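Ribokinase (Thermotoga maritima, PDB 1VM7) probably catalyses the ATP- and magnesium-dependent phosphorylation of D-ribose at O-5, giving D-ribose 5-phosphate, as a homodimeric member of the PfkB carbohydrate kinase family. Local coordinates at residues A62-K67 against E302-F307; T73-D78 against L83-Y88; E131-N136 against F152-E157; I165-P170 against V266-G271. All coordinates share one frame; numbering follows the deposited sequence.

Interaction 1: residues A62-K67 against E302-F307; sequences AKIGEK and EEVEAF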
loop_
_atom_site.group_PDB
_atom_site.type_symbol
_atom_site.label_atom_id
_atom_site.label_comp_id
_atom_site.label_asym_id
_atom_site.label_seq_id
_atom_site.Cartn_x
_atom_site.Cartn_y
_atom_site.Cartn_z
ATOM N N ALA A 62 0.654 -25.316 -11.700
ATOM C CA ALA A 62 1.876 -25.876 -11.159
ATOM C C ALA A 62 1.576 -26.827 -10.020
ATOM O O ALA A 62 2.043 -27.970 -10.015
ATOM C CB ALA A 62 2.836 -24.751 -10.698
ATOM N N LYS A 63 0.727 -26.398 -9.095
ATOM C CA LYS A 63 0.471 -27.183 -7.892
ATOM C C LYS A 63 -0.417 -28.393 -8.159
ATOM O O LYS A 63 -0.181 -29.475 -7.621
ATOM C CB LYS A 63 -0.123 -26.265 -6.824
ATOM C CG LYS A 63 -0.024 -26.794 -5.398
ATOM C CD LYS A 63 -0.331 -25.695 -4.383
ATOM C CE LYS A 63 -0.453 -26.318 -2.981
ATOM N NZ LYS A 63 -1.147 -25.352 -2.051
ATOM N N ILE A 64 -1.406 -28.245 -9.032
ATOM C CA ILE A 64 -2.317 -29.352 -9.305
ATOM C C ILE A 64 -1.809 -30.238 -10.438
ATOM O O ILE A 64 -2.014 -31.454 -10.409
ATOM C CB ILE A 64 -3.729 -28.816 -9.544
ATOM C CG1 ILE A 64 -4.146 -28.047 -8.267
ATOM C CG2 ILE A 64 -4.693 -29.941 -9.895
ATOM C CD1 ILE A 64 -5.536 -27.541 -8.270
ATOM N N GLY A 65 -1.148 -29.625 -11.418
ATOM C CA GLY A 65 -0.553 -30.349 -12.537
ATOM C C GLY A 65 0.741 -31.049 -12.193
ATOM O O GLY A 65 1.096 -32.049 -12.809
ATOM N N GLU A 66 1.464 -30.489 -11.231
ATOM C CA GLU A 66 2.724 -31.051 -10.736
ATOM C C GLU A 66 3.836 -31.109 -11.791
ATOM O O GLU A 66 4.808 -31.836 -11.649
ATOM C CB GLU A 66 2.474 -32.427 -10.097
ATOM C CG GLU A 66 1.745 -32.324 -8.774
ATOM C CD GLU A 66 1.563 -33.658 -8.084
ATOM O OE1 GLU A 66 1.315 -34.698 -8.755
ATOM O OE2 GLU A 66 1.654 -33.651 -6.836
ATOM N N LYS A 67 3.692 -30.313 -12.838
ATOM C CA LYS A 67 4.709 -30.194 -13.871
ATOM C C LYS A 67 5.113 -28.744 -14.077
ATOM O O LYS A 67 5.573 -28.381 -15.148
ATOM C CB LYS A 67 4.164 -30.772 -15.164
ATOM C CG LYS A 67 3.950 -32.275 -15.067
ATOM C CD LYS A 67 3.610 -32.851 -16.389
ATOM C CE LYS A 67 3.182 -34.314 -16.265
ATOM N NZ LYS A 67 3.565 -34.990 -15.001
ATOM N N GLU A 302 -2.908 -34.157 -4.610
ATOM C CA GLU A 302 -3.382 -35.219 -3.728
ATOM C C GLU A 302 -4.689 -34.844 -3.015
ATOM O O GLU A 302 -5.568 -35.687 -2.848
ATOM C CB GLU A 302 -2.290 -35.654 -2.727
ATOM C CG GLU A 302 -1.659 -34.501 -1.904
ATOM C CD GLU A 302 -0.304 -33.948 -2.444
ATOM O OE1 GLU A 302 -0.235 -33.471 -3.622
ATOM O OE2 GLU A 302 0.685 -33.957 -1.650
ATOM N N GLU A 303 -4.840 -33.576 -2.641
ATOM C CA GLU A 303 -6.075 -33.148 -2.019
ATOM C C GLU A 303 -7.249 -33.288 -2.988
ATOM O O GLU A 303 -8.277 -33.824 -2.591
ATOM C CB GLU A 303 -5.907 -31.759 -1.416
ATOM C CG GLU A 303 -4.900 -31.831 -0.258
ATOM C CD GLU A 303 -4.586 -30.495 0.355
ATOM O OE1 GLU A 303 -4.083 -29.607 -0.375
ATOM O OE2 GLU A 303 -4.824 -30.352 1.580
ATOM N N VAL A 304 -7.060 -32.848 -4.236
ATOM C CA VAL A 304 -8.094 -32.908 -5.270
ATOM C C VAL A 304 -8.486 -34.368 -5.524
ATOM O O VAL A 304 -9.660 -34.691 -5.627
ATOM C CB VAL A 304 -7.629 -32.239 -6.590
ATOM C CG1 VAL A 304 -8.780 -32.221 -7.609
ATOM C CG2 VAL A 304 -7.107 -30.790 -6.329
ATOM N N GLU A 305 -7.502 -35.253 -5.581
ATOM C CA GLU A 305 -7.767 -36.685 -5.787
ATOM C C GLU A 305 -8.510 -37.326 -4.607
ATOM O O GLU A 305 -9.406 -38.145 -4.807
ATOM C CB GLU A 305 -6.461 -37.475 -6.049
ATOM C CG GLU A 305 -5.676 -37.059 -7.318
ATOM C CD GLU A 305 -6.386 -37.443 -8.612
ATOM O OE1 GLU A 305 -6.942 -38.541 -8.683
ATOM O OE2 GLU A 305 -6.392 -36.657 -9.570
ATOM N N ALA A 306 -8.127 -36.959 -3.388
ATOM C CA ALA A 306 -8.802 -37.461 -2.187
ATOM C C ALA A 306 -10.250 -36.980 -2.130
ATOM O O ALA A 306 -11.119 -37.687 -1.638
ATOM C CB ALA A 306 -8.027 -37.054 -0.926
ATOM N N PHE A 307 -10.502 -35.790 -2.663
ATOM C CA PHE A 307 -11.848 -35.267 -2.719
ATOM C C PHE A 307 -12.751 -36.141 -3.609
ATOM O O PHE A 307 -13.823 -36.583 -3.192
ATOM C CB PHE A 307 -11.811 -33.830 -3.228
ATOM C CG PHE A 307 -13.051 -33.087 -2.946
ATOM C CD1 PHE A 307 -13.359 -32.727 -1.644
ATOM C CD2 PHE A 307 -13.928 -32.759 -3.967
ATOM C CE1 PHE A 307 -14.511 -32.034 -1.365
ATOM C CE2 PHE A 307 -15.089 -32.076 -3.703
ATOM C CZ PHE A 307 -15.387 -31.708 -2.398
#
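With CG1 placed beside its backbone N (chi1 -59°) and the chain extended beyond, Ile64 sends CD1 out from helix 53-65 to meet a methyl of Val304 on helix 301-309. Val304 turns CG1 anti to its backbone N (chi1 -175°), which leaves CG2 as the branch that faces Ile64; CD1 of Ile64 and CG2 of Val304 lie 4.1 Å apart, and the two side chains cross at about a right angle. Phe280 of helix 274-288 packs on both, giving this thin apolar bridge a third side. Beside it the contact becomes polar. The side chains of Glu66, the positive-phi residue just past the end of its helix, and Glu302 also cross at about a right angle, their carboxylate planes 65° apart, and OE2 of Glu66 comes within 3.7 Å of OE1 of Glu302. Nearby, Glu303 forms a salt bridge with Arg291, a predicted potassium-site residue. No hydrogen bond links residues 62-67 to 302-307, although Arg301, just before the second segment, bonds through NH1 to the carbonyl oxygen of Ile64. Between the segments only the Ile64-Val304 pair is favourable: the two exposed carboxylates would repel each other, and their closeness may raise the proton affinity of one.

Interaction 2: residues T73-D78 against L83-Y88; sequences TCIGND and LLIENY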
loop_
_atom_site.group_PDB
_atom_site.type_symbol
_atom_site.label_atom_id
_atom_site.label_comp_id
_atom_site.label_asym_id
_atom_site.label_seq_id
_atom_site.Cartn_x
_atom_site.Cartn_y
_atom_site.Cartn_z
ATOM N N THR A 73 4.551 -13.201 -17.714
ATOM C CA THR A 73 4.013 -12.165 -16.825
ATOM C C THR A 73 5.077 -11.089 -16.660
ATOM O O THR A 73 6.259 -11.360 -16.768
ATOM C CB THR A 73 3.561 -12.701 -15.430
ATOM O OG1 THR A 73 2.952 -11.648 -14.674
ATOM C CG2 THR A 73 4.732 -13.219 -14.622
ATOM N N CYS A 74 4.640 -9.860 -16.433
ATOM C CA CYS A 74 5.554 -8.779 -16.183
ATOM C C CYS A 74 5.552 -8.412 -14.720
ATOM O O CYS A 74 4.505 -8.124 -14.144
ATOM C CB CYS A 74 5.197 -7.555 -17.016
ATOM S SG CYS A 74 5.921 -7.632 -18.657
ATOM N N ILE A 75 6.742 -8.396 -14.126
ATOM C CA ILE A 75 6.897 -7.967 -12.752
ATOM C C ILE A 75 8.011 -6.953 -12.721
ATOM O O ILE A 75 8.634 -6.718 -13.721
ATOM C CB ILE A 75 7.176 -9.146 -11.802
ATOM C CG1 ILE A 75 8.471 -9.888 -12.204
ATOM C CG2 ILE A 75 5.974 -10.101 -11.816
ATOM C CD1 ILE A 75 8.678 -11.135 -11.504
ATOM N N GLY A 76 8.232 -6.336 -11.572
ATOM C CA GLY A 76 9.187 -5.246 -11.456
ATOM C C GLY A 76 10.573 -5.746 -11.103
ATOM O O GLY A 76 10.917 -6.915 -11.313
ATOM N N ASN A 77 11.377 -4.848 -10.557
ATOM C CA ASN A 77 12.706 -5.211 -10.037
ATOM C C ASN A 77 12.802 -4.968 -8.540
ATOM O O ASN A 77 13.890 -4.780 -8.001
ATOM C CB ASN A 77 13.814 -4.473 -10.785
ATOM C CG ASN A 77 14.167 -5.147 -12.079
ATOM O OD1 ASN A 77 14.577 -6.313 -12.079
ATOM N ND2 ASN A 77 14.007 -4.427 -13.206
ATOM N N ASP A 78 11.658 -5.021 -7.869
ATOM C CA ASP A 78 11.576 -4.629 -6.486
ATOM C C ASP A 78 11.493 -5.855 -5.566
ATOM O O ASP A 78 11.486 -7.013 -6.008
ATOM C CB ASP A 78 10.396 -3.668 -6.285
ATOM C CG ASP A 78 9.117 -4.134 -6.975
ATOM O OD1 ASP A 78 8.913 -5.368 -7.167
ATOM O OD2 ASP A 78 8.315 -3.243 -7.285
ATOM N N LEU A 83 9.989 -11.588 -4.165
ATOM C CA LEU A 83 9.116 -12.540 -3.473
ATOM C C LEU A 83 8.319 -13.390 -4.474
ATOM O O LEU A 83 8.161 -14.613 -4.276
ATOM C CB LEU A 83 8.212 -11.836 -2.444
ATOM C CG LEU A 83 9.072 -11.291 -1.262
ATOM C CD1 LEU A 83 8.358 -10.195 -0.429
ATOM C CD2 LEU A 83 9.612 -12.422 -0.354
ATOM N N LEU A 84 7.798 -12.753 -5.531
ATOM C CA LEU A 84 7.046 -13.503 -6.552
ATOM C C LEU A 84 7.957 -14.502 -7.308
ATOM O O LEU A 84 7.569 -15.617 -7.608
ATOM C CB LEU A 84 6.390 -12.572 -7.525
ATOM C CG LEU A 84 5.258 -11.686 -6.968
ATOM C CD1 LEU A 84 4.702 -10.915 -8.127
ATOM C CD2 LEU A 84 4.217 -12.484 -6.271
ATOM N N ILE A 85 9.181 -14.096 -7.594
ATOM C CA ILE A 85 10.146 -14.997 -8.244
ATOM C C ILE A 85 10.437 -16.225 -7.368
ATOM O O ILE A 85 10.413 -17.375 -7.866
ATOM C CB ILE A 85 11.397 -14.236 -8.659
ATOM C CG1 ILE A 85 11.049 -13.310 -9.829
ATOM C CG2 ILE A 85 12.547 -15.175 -9.034
ATOM C CD1 ILE A 85 12.124 -12.335 -10.148
ATOM N N GLU A 86 10.630 -16.009 -6.066
ATOM C CA GLU A 86 10.820 -17.131 -5.146
ATOM C C GLU A 86 9.648 -18.065 -5.202
ATOM O O GLU A 86 9.832 -19.283 -5.220
ATOM C CB GLU A 86 10.992 -16.739 -3.674
ATOM C CG GLU A 86 11.703 -15.471 -3.431
ATOM C CD GLU A 86 12.064 -15.265 -1.942
ATOM O OE1 GLU A 86 11.667 -16.153 -1.096
ATOM O OE2 GLU A 86 12.737 -14.223 -1.664
ATOM N N ASN A 87 8.443 -17.515 -5.160
ATOM C CA ASN A 87 7.230 -18.339 -5.199
ATOM C C ASN A 87 7.220 -19.115 -6.505
ATOM O O ASN A 87 7.008 -20.314 -6.513
ATOM C CB ASN A 87 5.957 -17.493 -5.133
ATOM C CG ASN A 87 5.797 -16.739 -3.819
ATOM O OD1 ASN A 87 6.510 -17.003 -2.844
ATOM N ND2 ASN A 87 4.848 -15.774 -3.787
ATOM N N TYR A 88 7.460 -18.407 -7.612
ATOM C CA TYR A 88 7.383 -19.012 -8.939
ATOM C C TYR A 88 8.427 -20.119 -9.125
ATOM O O TYR A 88 8.068 -21.211 -9.587
ATOM C CB TYR A 88 7.431 -17.955 -10.063
ATOM C CG TYR A 88 6.312 -16.915 -10.056
ATOM C CD1 TYR A 88 5.166 -17.068 -9.272
ATOM C CD2 TYR A 88 6.400 -15.759 -10.861
ATOM C CE1 TYR A 88 4.174 -16.118 -9.280
ATOM C CE2 TYR A 88 5.421 -14.787 -10.841
ATOM C CZ TYR A 88 4.303 -14.965 -10.067
ATOM O OH TYR A 88 3.324 -14.009 -10.016
#
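Ile75, at the end of strand 69-75, meets two neighbouring residues of helix 79-90 with two different branches. Its CG2 lies 4.0 Å from CD1 of Leu84, the side chains sliding past each other in opposite directions. Its CD1 comes closer still, 3.6 Å from CG1 of Ile85, and here the chains are set obliquely. The division follows from the first torsion: at 60°, CG1 stands between backbone N and carbonyl carbon and carries CD1 to Ile85, while CG2 is left for Leu84. One turn along the helix, the side chains of Tyr88 and Thr73 cross at about a right angle, with ring atom CE2 of Tyr88 4.2 Å from CG2 of Thr73; Phe71 meets the same ring edge-to-face. Strand and helix run at 142° to each other, their axes 10.8 Å apart, the geometry of the first half of a beta-alpha-beta unit completed by strand 93-98. Asp78 is the N-cap of the helix and also pairs with Arg105. Across the interface itself the chemistry is wholly apolar, yet the buried hydroxyls of Thr73 and Tyr88 are not wasted: both hydrogen-bond to OG of Ser23, so that one serine hydroxyl serves a side chain from the strand and one from the helix, Thr73 OG1 having Gly21 O as a second partner.

Interaction 3: residues E131-N136 against F152-E157; sequences ELIDWN and FETTLE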
loop_
_atom_site.group_PDB
_atom_site.type_symbol
_atom_site.label_atom_id
_atom_site.label_comp_id
_atom_site.label_asym_id
_atom_site.label_seq_id
_atom_site.Cartn_x
_atom_site.Cartn_y
_atom_site.Cartn_z
ATOM N N GLU A 131 5.036 -7.028 -28.104
ATOM C CA GLU A 131 6.458 -7.046 -28.426
ATOM C C GLU A 131 7.326 -7.839 -27.445
ATOM O O GLU A 131 8.459 -8.190 -27.766
ATOM C CB GLU A 131 6.939 -5.609 -28.513
ATOM C CG GLU A 131 6.328 -4.843 -29.693
ATOM C CD GLU A 131 4.959 -4.262 -29.389
ATOM O OE1 GLU A 131 4.577 -4.216 -28.187
ATOM O OE2 GLU A 131 4.267 -3.850 -30.348
ATOM N N LEU A 132 6.815 -8.103 -26.251
ATOM C CA LEU A 132 7.543 -8.868 -25.243
ATOM C C LEU A 132 7.276 -10.380 -25.301
ATOM O O LEU A 132 7.969 -11.143 -24.660
ATOM C CB LEU A 132 7.151 -8.366 -23.847
ATOM C CG LEU A 132 7.550 -6.943 -23.478
ATOM C CD1 LEU A 132 7.360 -6.755 -21.983
ATOM C CD2 LEU A 132 8.998 -6.684 -23.852
ATOM N N ILE A 133 6.269 -10.796 -26.061
ATOM C CA ILE A 133 5.889 -12.197 -26.139
ATOM C C ILE A 133 6.905 -12.955 -26.984
ATOM O O ILE A 133 7.115 -12.644 -28.159
ATOM C CB ILE A 133 4.478 -12.414 -26.789
ATOM C CG1 ILE A 133 3.360 -11.667 -26.035
ATOM C CG2 ILE A 133 4.145 -13.907 -26.858
ATOM C CD1 ILE A 133 3.269 -12.007 -24.553
ATOM N N ASP A 134 7.526 -13.950 -26.363
ATOM C CA ASP A 134 8.400 -14.871 -27.049
ATOM C C ASP A 134 7.537 -15.894 -27.773
ATOM O O ASP A 134 7.218 -16.951 -27.214
ATOM C CB ASP A 134 9.256 -15.553 -26.009
ATOM C CG ASP A 134 10.327 -16.374 -26.605
ATOM O OD1 ASP A 134 10.195 -16.788 -27.784
ATOM O OD2 ASP A 134 11.310 -16.598 -25.865
ATOM N N TRP A 135 7.136 -15.562 -28.998
ATOM C CA TRP A 135 6.190 -16.381 -29.759
ATOM C C TRP A 135 6.749 -17.755 -30.110
ATOM O O TRP A 135 6.014 -18.740 -30.189
ATOM C CB TRP A 135 5.805 -15.711 -31.090
ATOM C CG TRP A 135 5.001 -14.501 -30.916
ATOM C CD1 TRP A 135 5.390 -13.214 -31.173
ATOM C CD2 TRP A 135 3.657 -14.430 -30.416
ATOM N NE1 TRP A 135 4.366 -12.346 -30.866
ATOM C CE2 TRP A 135 3.298 -13.064 -30.388
ATOM C CE3 TRP A 135 2.733 -15.387 -29.972
ATOM C CZ2 TRP A 135 2.043 -12.627 -29.947
ATOM C CZ3 TRP A 135 1.491 -14.957 -29.533
ATOM C CH2 TRP A 135 1.154 -13.588 -29.527
ATOM N N ASN A 136 8.047 -17.815 -30.389
ATOM C CA ASN A 136 8.671 -19.095 -30.691
ATOM C C ASN A 136 8.528 -20.024 -29.482
ATOM O O ASN A 136 8.089 -21.159 -29.605
ATOM N N PHE A 152 -5.163 -5.394 -23.318
ATOM C CA PHE A 152 -6.001 -6.309 -24.053
ATOM C C PHE A 152 -5.320 -6.724 -25.358
ATOM O O PHE A 152 -5.415 -7.865 -25.796
ATOM C CB PHE A 152 -7.358 -5.690 -24.357
ATOM C CG PHE A 152 -8.266 -6.645 -25.021
ATOM C CD1 PHE A 152 -8.732 -7.749 -24.316
ATOM C CD2 PHE A 152 -8.561 -6.519 -26.373
ATOM C CE1 PHE A 152 -9.550 -8.675 -24.920
ATOM C CE2 PHE A 152 -9.380 -7.451 -26.996
ATOM C CZ PHE A 152 -9.874 -8.532 -26.269
ATOM N N GLU A 153 -4.613 -5.792 -25.970
ATOM C CA GLU A 153 -3.948 -6.065 -27.243
ATOM C C GLU A 153 -3.027 -7.267 -27.173
ATOM O O GLU A 153 -2.796 -7.950 -28.184
ATOM C CB GLU A 153 -3.103 -4.875 -27.722
ATOM C CG GLU A 153 -1.894 -4.573 -26.803
ATOM C CD GLU A 153 -0.716 -3.980 -27.543
ATOM O OE1 GLU A 153 -0.957 -3.201 -28.482
ATOM O OE2 GLU A 153 0.448 -4.301 -27.177
ATOM N N THR A 154 -2.458 -7.494 -25.990
ATOM C CA THR A 154 -1.549 -8.605 -25.804
ATOM C C THR A 154 -2.353 -9.875 -25.684
ATOM O O THR A 154 -2.090 -10.854 -26.371
ATOM C CB THR A 154 -0.660 -8.421 -24.572
ATOM O OG1 THR A 154 0.197 -7.308 -24.792
ATOM C CG2 THR A 154 0.217 -9.662 -24.329
ATOM N N THR A 155 -3.349 -9.843 -24.812
ATOM C CA THR A 155 -4.274 -10.945 -24.661
ATOM C C THR A 155 -4.837 -11.313 -26.025
ATOM O O THR A 155 -4.799 -12.467 -26.423
ATOM C CB THR A 155 -5.409 -10.561 -23.687
ATOM O OG1 THR A 155 -4.848 -10.366 -22.397
ATOM C CG2 THR A 155 -6.498 -11.643 -23.603
ATOM N N LEU A 156 -5.339 -10.324 -26.744
ATOM C CA LEU A 156 -5.937 -10.571 -28.031
ATOM C C LEU A 156 -4.942 -11.207 -29.023
ATOM O O LEU A 156 -5.260 -12.168 -29.725
ATOM C CB LEU A 156 -6.481 -9.263 -28.598
ATOM C CG LEU A 156 -7.023 -9.300 -30.019
ATOM C CD1 LEU A 156 -8.079 -10.397 -30.193
ATOM C CD2 LEU A 156 -7.586 -7.923 -30.353
ATOM N N GLU A 157 -3.741 -10.652 -29.082
ATOM C CA GLU A 157 -2.755 -11.127 -30.026
ATOM C C GLU A 157 -2.384 -12.571 -29.722
ATOM O O GLU A 157 -2.227 -13.354 -30.643
ATOM C CB GLU A 157 -1.517 -10.218 -30.026
ATOM C CG GLU A 157 -0.545 -10.467 -31.175
ATOM C CD GLU A 157 -1.120 -10.111 -32.536
ATOM O OE1 GLU A 157 -2.346 -9.841 -32.659
ATOM O OE2 GLU A 157 -0.332 -10.103 -33.501
#
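Trp135 presses the six-membered part of its indole against Glu157, the closest-packed part of the contact. CZ2 of Trp135 lies 3.6 Å from CG of Glu157, and CH2 of the same ring is 3.6 Å from the Glu157 carbonyl oxygen, which approaches obliquely. A chi1 of -168° swings CG of Glu157 away from its own backbone N and toward the indole; a bend at chi2 then turns the carboxylate to 72° from the ring plane, where OE2 pairs with Arg161. That arginine also makes a cation-pi contact with the indole. Ile133 lays CG2 over the centre of the ring, 3.5 Å above its plane, and extends CD1 to within 3.9 Å of the Thr154 methyl CG2. Between Ile133 and Trp135, Asp134 centres an inverse gamma turn and N-caps helix 135-138, whose first residue, Trp135, lies against helix 152-161. With an alanine here instead of Trp135, the Glu157 methylene would probably border a gap and Arg161 would lose its aromatic partner. The other side is much looser: Glu131 and Glu153 bring like charges together without touching, OE1 of the first 4.3 Å from OE2 of the second, with Glu131 exposed to solvent.

Interaction 4: residues I165-P170 against V266-G271; sequences IVIFDP and VALSEG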
loop_
_atom_site.group_PDB
_atom_site.type_symbol
_atom_site.label_atom_id
_atom_site.label_comp_id
_atom_site.label_asym_id
_atom_site.label_seq_id
_atom_site.Cartn_x
_atom_site.Cartn_y
_atom_site.Cartn_z
ATOM N N ILE A 165 -5.157 -24.822 -27.575
ATOM C CA ILE A 165 -6.409 -24.546 -26.895
ATOM C C ILE A 165 -6.276 -23.212 -26.168
ATOM O O ILE A 165 -5.353 -23.004 -25.388
ATOM C CB ILE A 165 -6.799 -25.707 -25.953
ATOM C CG1 ILE A 165 -7.074 -26.961 -26.791
ATOM C CG2 ILE A 165 -8.006 -25.349 -25.115
ATOM C CD1 ILE A 165 -6.920 -28.236 -26.024
ATOM N N VAL A 166 -7.180 -22.295 -26.498
ATOM C CA VAL A 166 -7.197 -20.953 -25.951
ATOM C C VAL A 166 -8.388 -20.845 -24.992
ATOM O O VAL A 166 -9.551 -21.019 -25.402
ATOM C CB VAL A 166 -7.296 -19.876 -27.060
ATOM C CG1 VAL A 166 -7.279 -18.452 -26.466
ATOM C CG2 VAL A 166 -6.176 -20.040 -28.064
ATOM N N ILE A 167 -8.046 -20.594 -23.718
ATOM C CA ILE A 167 -8.976 -20.410 -22.618
ATOM C C ILE A 167 -8.871 -18.951 -22.174
ATOM O O ILE A 167 -7.797 -18.509 -21.782
ATOM C CB ILE A 167 -8.612 -21.306 -21.423
ATOM C CG1 ILE A 167 -8.658 -22.785 -21.842
ATOM C CG2 ILE A 167 -9.548 -21.012 -20.260
ATOM C CD1 ILE A 167 -7.930 -23.777 -20.925
ATOM N N PHE A 168 -9.987 -18.215 -22.260
ATOM C CA PHE A 168 -10.033 -16.791 -21.900
ATOM C C PHE A 168 -11.035 -16.550 -20.756
ATOM O O PHE A 168 -12.218 -16.821 -20.871
ATOM C CB PHE A 168 -10.378 -15.945 -23.123
ATOM C CG PHE A 168 -10.605 -14.495 -22.820
ATOM C CD1 PHE A 168 -9.649 -13.749 -22.181
ATOM C CD2 PHE A 168 -11.799 -13.872 -23.190
ATOM C CE1 PHE A 168 -9.863 -12.419 -21.910
ATOM C CE2 PHE A 168 -12.014 -12.547 -22.930
ATOM C CZ PHE A 168 -11.056 -11.811 -22.285
ATOM N N ASP A 169 -10.503 -16.090 -19.632
ATOM C CA ASP A 169 -11.278 -15.735 -18.467
ATOM C C ASP A 169 -11.541 -14.226 -18.565
ATOM O O ASP A 169 -10.627 -13.389 -18.429
ATOM C CB ASP A 169 -10.472 -16.093 -17.231
ATOM C CG ASP A 169 -11.281 -16.100 -15.956
ATOM O OD1 ASP A 169 -12.537 -16.211 -16.045
ATOM O OD2 ASP A 169 -10.619 -16.037 -14.862
ATOM N N PRO A 170 -12.789 -13.852 -18.856
ATOM C CA PRO A 170 -13.058 -12.451 -19.159
ATOM C C PRO A 170 -13.166 -11.628 -17.861
ATOM O O PRO A 170 -14.200 -11.058 -17.556
ATOM C CB PRO A 170 -14.373 -12.525 -19.937
ATOM C CG PRO A 170 -15.097 -13.716 -19.281
ATOM C CD PRO A 170 -14.014 -14.681 -18.916
ATOM N N VAL A 266 -5.322 -28.240 -16.410
ATOM C CA VAL A 266 -4.546 -29.432 -16.010
ATOM C C VAL A 266 -5.202 -30.711 -16.475
ATOM O O VAL A 266 -4.531 -31.593 -16.993
ATOM C CB VAL A 266 -4.348 -29.500 -14.448
ATOM C CG1 VAL A 266 -3.857 -30.887 -13.983
ATOM C CG2 VAL A 266 -3.359 -28.436 -13.989
ATOM N N ALA A 267 -6.514 -30.804 -16.278
ATOM C CA ALA A 267 -7.292 -31.945 -16.721
ATOM C C ALA A 267 -7.228 -32.149 -18.246
ATOM O O ALA A 267 -6.877 -33.227 -18.727
ATOM C CB ALA A 267 -8.692 -31.785 -16.262
ATOM N N LEU A 268 -7.512 -31.101 -19.005
ATOM C CA LEU A 268 -7.348 -31.171 -20.448
ATOM C C LEU A 268 -5.935 -31.642 -20.821
ATOM O O LEU A 268 -5.781 -32.480 -21.696
ATOM C CB LEU A 268 -7.621 -29.811 -21.090
ATOM C CG LEU A 268 -9.023 -29.180 -20.935
ATOM C CD1 LEU A 268 -9.126 -27.882 -21.726
ATOM C CD2 LEU A 268 -10.115 -30.153 -21.375
ATOM N N SER A 269 -4.920 -31.086 -20.150
ATOM C CA SER A 269 -3.534 -31.421 -20.432
ATOM C C SER A 269 -3.299 -32.904 -20.266
ATOM O O SER A 269 -2.535 -33.476 -21.013
ATOM C CB SER A 269 -2.583 -30.626 -19.531
ATOM O OG SER A 269 -2.593 -31.095 -18.190
ATOM N N GLU A 270 -3.976 -33.520 -19.304
ATOM C CA GLU A 270 -3.866 -34.952 -19.046
ATOM C C GLU A 270 -4.806 -35.818 -19.889
ATOM O O GLU A 270 -4.923 -37.022 -19.645
ATOM C CB GLU A 270 -4.111 -35.216 -17.565
ATOM C CG GLU A 270 -3.048 -34.605 -16.686
ATOM C CD GLU A 270 -3.419 -34.599 -15.227
ATOM O OE1 GLU A 270 -4.446 -35.203 -14.855
ATOM O OE2 GLU A 270 -2.680 -33.991 -14.446
ATOM N N GLY A 271 -5.459 -35.215 -20.877
ATOM C CA GLY A 271 -6.256 -35.947 -21.847
ATOM C C GLY A 271 -7.669 -36.219 -21.382
ATOM O O GLY A 271 -8.357 -37.059 -21.951
#
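Leu268 meets Ile165 and Ile167 in a sparse, purely apolar helix-on-sheet contact, made where the C-terminal end of helix 256-269 rests against strand 165-168 of the nine-stranded sheet. Residues two apart on a strand point to the same face, and both isoleucines turn toward the helix. A single methyl does the touching: CD1 of Leu268 lies 4.4 Å from CG2 of Ile165 and equally 4.4 Å from CD1 of Ile167. The difference is one of branch, since Ile165 offers its short gamma methyl and Ile167 the end of its longer arm. On Leu268, a first torsion of -61° followed by an extended chi2 (-176°) carries CD1 far enough from the helix to reach both. The helix stops just beyond, in a Schellman motif with Gly271 at C-prime, where its positive phi suits a glycine; N of Gly271 bonds to O of Leu268 at 2.9 Å. Further along the 165-170 segment, Asp169 makes a salt bridge with Lys226, a predicted ATP-site residue. Strand 165-168 runs parallel between strands 143-146 and 186-187, whose Ile143 and Tyr186 also touch Leu268, so the helix end lies across three adjacent strands.

From the N terminus, the chain enters interaction 1 at the end of helix 53-65 and does not close it until helix 301-309, so the other three contacts all fall within this one long loop, in series and without crossing. Interaction 2 closes almost at once, a local strand-helix step near one edge of the large sheet, one strand in from 93-98. Interaction 3 then ties residues 131-136 to helix 152-161, and interaction 4, opening on the next strand, spans about a hundred residues to helix 256-269. Three meetings join them: Cys74 packs on Leu132 between interactions 2 and 3, Thr155 on Phe168 between 3 and 4, and Gly65 on Val266 between 4 and 1.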